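Long-range contacts in extracellular solute-binding protein family 5 (Brucella melitensis, PDB 4ONY), which probably binds peptides or related solutes in the periplasm and hands them to an ABC transporter for import across the inner membrane: residues 141-146 and 187-192; 435-440 and 464-469. All coordinates share one frame; numbering follows the deposited sequence.

Overall arrangement
The two contacts lie far apart in the single chain, about 43 Å between their centres, and share no helix or strand. Contact 1 is a wholly buried, apolar meeting in which the end of helix 133-146 rests on the loop that follows helix 181-187; no hydrogen bond crosses it. Contact 2 is only partly buried and joins two parallel neighbours of a mixed sheet, the outer one being the sheet's edge strand 462-467. There backbone hydrogen bonds do the joining, and the side chains divide between two helix-facing sides. Only apolar carbon contacts bridge contact 1, whereas contact 2 adds a threonine pair and a water shared by two glutamates.

Contact 1 (141-146 and 187-192); sequences DILTEK and GSMPVL
The backbone N of Leu192, whose side chain packs against Ile142 and Leu143, hydrogen bonds to Thr139 OG1, tying the loop to helix 133-146. This is helix-on-loop packing: the last turns of that helix lie over the irregular chain that follows helix 181-187. Across 141-146 and 187-192 themselves there are only apolar contacts, in keeping with five buried residues, and no hydrogen bond crosses.

Leu143 is the central side chain. It leaves the helix toward the loop; CG sits anti to the carbonyl carbon (chi1 -70°), and the two methyls meet different partners. CD1 meets Met189 tip to tip, 3.7 Å from Met189 CE. The same CD1 also touches the ring of Pro190, 3.9 Å from Pro190 CG. An unbranched, flexible methionine suits this place: bends at chi2 and chi3 (-65° and -97°) carry its terminal methyl round to the leucine, while the compact proline ring offers a rigid hydrocarbon corner beside it.

Around the helix, Asp141 and Glu145 instead form salt bridges with Arg199, and Lys146 NZ hydrogen bonds to the carbonyls of Arg199 and Phe202. These polar residues tie the helix to the chain around Arg199 and Phe202, which Ile142 also touches.

Leu192 completes the apolar side. Its CD1 lies 4.0 Å from Leu143 CD2. Leu192 CD1 also touches Ile142 CG2 at 4.0 Å, the two side chains crossing at about a right angle.

Contact 2 (435-440 and 464-469); sequences AFEIMT and EIHTVD
Thr440 and Thr467 join their hydroxyls, OG1 to OG1, at 2.7 Å, either being able to donate, where two parallel strands of a beta-alpha-beta crossover run side by side. Backbone hydrogen bonds alternate along the pair: Glu464 N to Phe436 O, Ile438 N to Glu464 O at 2.8 Å, His466 N to Ile438 O, Thr440 N to His466 O, and finally Val468 N to Thr440 O at 3.1 Å, just past the end of strand 462-467. Each residue of 464-467 therefore sits beside one of 437-440, with their side chains on the same face.

On the face of Glu437 and His466, a water donates to both Glu437 OE2 and Glu464 OE1, the latter at 2.7 Å. These carboxylate oxygens are 4.6 Å apart, and the water, together with the salt bridge from Glu437 OE1 to Arg476, probably eases their repulsion. Long, extended glutamates suit this partly open side. The Glu437 and His466 side chains cross at a slant, their carboxylate and ring planes only 18° apart, with Glu437 OE2 3.6 Å from His466 CB.

Farther along that face, under helix 470-478, the unbranched chain of Met439 slants past the branched Val468. The other face belongs to the connecting helix 443-458, where Ile465 packs on Ala449 and Leu450. Beta-branched isoleucine and threonine suit an extended backbone here, and threonine adds a hydroxyl that can pair with its neighbour. Beside that pair, the methyls Thr440 CG2 and Ile465 CG2 touch at 4.0 Å.

Contact 1 (141-146 and 187-192)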
# COMPACT_ATOMS: atom_id res chain seq x y z
N ASP A 141 -7.26 -26.65 -5.80
CA ASP A 141 -8.38 -27.47 -5.27
C ASP A 141 -8.69 -27.08 -3.78
O ASP A 141 -9.78 -26.55 -3.47
CB ASP A 141 -8.01 -28.96 -5.41
CG ASP A 141 -9.09 -29.89 -4.85
OD1 ASP A 141 -10.22 -29.46 -4.64
OD2 ASP A 141 -8.76 -31.05 -4.60
N ILE A 142 -7.70 -27.24 -2.89
CA ILE A 142 -7.97 -27.05 -1.49
C ILE A 142 -8.26 -25.60 -1.09
O ILE A 142 -9.08 -25.37 -0.22
CB ILE A 142 -6.88 -27.66 -0.58
CG1 ILE A 142 -7.38 -27.77 0.86
CG2 ILE A 142 -5.59 -26.86 -0.61
CD1 ILE A 142 -6.41 -28.48 1.78
N LEU A 143 -7.61 -24.62 -1.72
CA LEU A 143 -7.85 -23.23 -1.40
C LEU A 143 -9.20 -22.74 -1.89
O LEU A 143 -9.82 -21.91 -1.24
CB LEU A 143 -6.75 -22.33 -1.95
CG LEU A 143 -5.41 -22.46 -1.26
CD1 LEU A 143 -4.44 -21.53 -1.93
CD2 LEU A 143 -5.55 -22.06 0.22
N THR A 144 -9.65 -23.25 -3.03
CA THR A 144 -10.98 -22.99 -3.49
C THR A 144 -12.03 -23.55 -2.52
O THR A 144 -12.97 -22.87 -2.14
CB THR A 144 -11.18 -23.56 -4.91
OG1 THR A 144 -10.21 -22.95 -5.79
CG2 THR A 144 -12.59 -23.24 -5.41
N GLU A 145 -11.84 -24.79 -2.07
CA GLU A 145 -12.83 -25.42 -1.16
C GLU A 145 -12.78 -24.81 0.26
O GLU A 145 -13.83 -24.59 0.90
CB GLU A 145 -12.57 -26.92 -1.11
CG GLU A 145 -13.70 -27.74 -0.48
CD GLU A 145 -13.29 -29.08 0.16
OE1 GLU A 145 -12.30 -29.74 -0.20
OE2 GLU A 145 -14.04 -29.51 1.06
N LYS A 146 -11.57 -24.57 0.77
CA LYS A 146 -11.39 -24.29 2.20
C LYS A 146 -10.66 -23.00 2.55
O LYS A 146 -10.60 -22.63 3.71
CB LYS A 146 -10.61 -25.45 2.84
CG LYS A 146 -11.17 -26.83 2.56
CD LYS A 146 -10.59 -27.87 3.51
CE LYS A 146 -11.33 -27.79 4.84
NZ LYS A 146 -10.88 -28.87 5.75
N GLY A 187 1.95 -14.45 -8.83
CA GLY A 187 2.51 -13.79 -7.63
C GLY A 187 1.63 -13.61 -6.41
O GLY A 187 2.11 -13.10 -5.41
N SER A 188 0.36 -13.99 -6.47
CA SER A 188 -0.52 -13.81 -5.30
C SER A 188 -1.25 -15.09 -4.92
O SER A 188 -2.38 -15.04 -4.43
CB SER A 188 -1.55 -12.68 -5.51
OG SER A 188 -0.88 -11.50 -5.95
N MET A 189 -0.60 -16.22 -5.15
CA MET A 189 -1.08 -17.48 -4.64
C MET A 189 0.14 -18.28 -4.20
O MET A 189 1.17 -18.26 -4.85
CB MET A 189 -1.82 -18.28 -5.72
CG MET A 189 -3.23 -17.79 -6.04
SD MET A 189 -4.32 -17.98 -4.61
CE MET A 189 -5.11 -19.53 -5.03
N PRO A 190 0.02 -19.00 -3.10
CA PRO A 190 1.09 -19.91 -2.72
C PRO A 190 1.12 -21.17 -3.54
O PRO A 190 0.22 -21.39 -4.39
CB PRO A 190 0.73 -20.24 -1.28
CG PRO A 190 -0.77 -20.30 -1.33
CD PRO A 190 -1.14 -19.13 -2.21
N VAL A 191 2.16 -21.98 -3.32
CA VAL A 191 2.10 -23.38 -3.61
C VAL A 191 2.22 -24.12 -2.28
O VAL A 191 3.13 -23.86 -1.49
CB VAL A 191 3.19 -23.82 -4.63
CG1 VAL A 191 3.02 -25.29 -4.99
CG2 VAL A 191 3.10 -22.99 -5.89
N LEU A 192 1.28 -25.05 -2.07
CA LEU A 192 1.11 -25.85 -0.86
C LEU A 192 1.52 -27.32 -1.09
O LEU A 192 1.35 -27.85 -2.19
CB LEU A 192 -0.36 -25.86 -0.43
CG LEU A 192 -0.98 -24.48 -0.19
CD1 LEU A 192 -2.42 -24.58 0.29
CD2 LEU A 192 -0.17 -23.66 0.82

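Contact 2 (435-440 and 464-469)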
# COMPACT_ATOMS: atom_id res chain seq x y z
N ALA A 435 -22.35 25.84 8.68
CA ALA A 435 -21.89 25.03 9.77
C ALA A 435 -21.82 23.56 9.35
O ALA A 435 -22.62 23.13 8.54
CB ALA A 435 -22.84 25.18 10.93
N PHE A 436 -20.87 22.82 9.90
CA PHE A 436 -20.79 21.42 9.64
C PHE A 436 -20.01 20.70 10.72
O PHE A 436 -19.42 21.34 11.61
CB PHE A 436 -20.20 21.12 8.26
CG PHE A 436 -18.77 21.52 8.07
CD1 PHE A 436 -17.74 20.60 8.28
CD2 PHE A 436 -18.44 22.76 7.54
CE1 PHE A 436 -16.43 20.94 8.03
CE2 PHE A 436 -17.14 23.11 7.26
CZ PHE A 436 -16.12 22.20 7.53
N GLU A 437 -20.08 19.38 10.69
CA GLU A 437 -19.41 18.54 11.68
C GLU A 437 -18.22 17.77 11.09
O GLU A 437 -18.32 17.16 10.01
CB GLU A 437 -20.42 17.51 12.23
CG GLU A 437 -19.86 16.51 13.24
CD GLU A 437 -20.87 15.46 13.55
OE1 GLU A 437 -20.96 14.45 12.85
OE2 GLU A 437 -21.59 15.60 14.55
N ILE A 438 -17.11 17.74 11.81
CA ILE A 438 -16.03 16.81 11.50
C ILE A 438 -16.07 15.64 12.50
O ILE A 438 -15.88 15.86 13.73
CB ILE A 438 -14.65 17.48 11.56
CG1 ILE A 438 -14.59 18.68 10.59
CG2 ILE A 438 -13.57 16.47 11.18
CD1 ILE A 438 -13.30 19.47 10.66
N MET A 439 -16.35 14.43 12.01
CA MET A 439 -16.37 13.25 12.85
C MET A 439 -14.93 12.71 12.91
O MET A 439 -14.31 12.36 11.85
CB MET A 439 -17.31 12.18 12.30
CG MET A 439 -17.45 10.94 13.20
SD MET A 439 -18.70 9.71 12.69
CE MET A 439 -17.98 9.14 11.08
N THR A 440 -14.41 12.62 14.13
CA THR A 440 -13.03 12.17 14.35
C THR A 440 -12.95 10.89 15.16
O THR A 440 -13.85 10.60 15.97
CB THR A 440 -12.25 13.22 15.12
OG1 THR A 440 -12.98 13.60 16.28
CG2 THR A 440 -12.04 14.41 14.27
N GLU A 464 -18.21 21.82 14.16
CA GLU A 464 -18.30 20.99 15.36
C GLU A 464 -17.37 19.78 15.22
O GLU A 464 -17.35 19.14 14.17
CB GLU A 464 -19.74 20.52 15.54
CG GLU A 464 -20.77 21.67 15.62
CD GLU A 464 -22.18 21.22 15.33
OE1 GLU A 464 -22.47 20.05 14.94
OE2 GLU A 464 -23.05 22.09 15.45
N ILE A 465 -16.55 19.52 16.21
CA ILE A 465 -15.70 18.34 16.17
C ILE A 465 -16.31 17.32 17.08
O ILE A 465 -16.47 17.57 18.26
CB ILE A 465 -14.25 18.67 16.55
CG1 ILE A 465 -13.67 19.63 15.49
CG2 ILE A 465 -13.41 17.40 16.57
CD1 ILE A 465 -12.42 20.33 15.92
N HIS A 466 -16.65 16.16 16.56
CA HIS A 466 -17.34 15.16 17.34
C HIS A 466 -16.55 13.85 17.30
O HIS A 466 -16.45 13.23 16.23
CB HIS A 466 -18.71 14.99 16.70
CG HIS A 466 -19.62 14.09 17.47
ND1 HIS A 466 -20.15 12.93 16.93
CD2 HIS A 466 -20.04 14.13 18.75
CE1 HIS A 466 -20.85 12.30 17.85
NE2 HIS A 466 -20.82 13.01 18.96
N THR A 467 -15.95 13.45 18.41
CA THR A 467 -15.21 12.19 18.46
C THR A 467 -16.14 11.03 18.79
O THR A 467 -16.94 11.12 19.72
CB THR A 467 -14.03 12.19 19.45
OG1 THR A 467 -12.97 12.92 18.86
CG2 THR A 467 -13.44 10.74 19.65
N VAL A 468 -16.04 9.96 18.01
CA VAL A 468 -16.90 8.79 18.10
C VAL A 468 -15.96 7.58 18.23
O VAL A 468 -14.91 7.52 17.59
CB VAL A 468 -17.82 8.73 16.85
CG1 VAL A 468 -18.75 7.53 16.85
CG2 VAL A 468 -18.67 9.98 16.75
N ASP A 469 -16.31 6.62 19.08
CA ASP A 469 -15.48 5.45 19.25
C ASP A 469 -15.51 4.60 17.99
O ASP A 469 -16.41 4.74 17.15
CB ASP A 469 -15.96 4.62 20.44
CG ASP A 469 -15.67 5.28 21.78
OD1 ASP A 469 -14.56 5.85 21.93
OD2 ASP A 469 -16.54 5.22 22.68
O HOH W 1 -21.98 17.64 16.01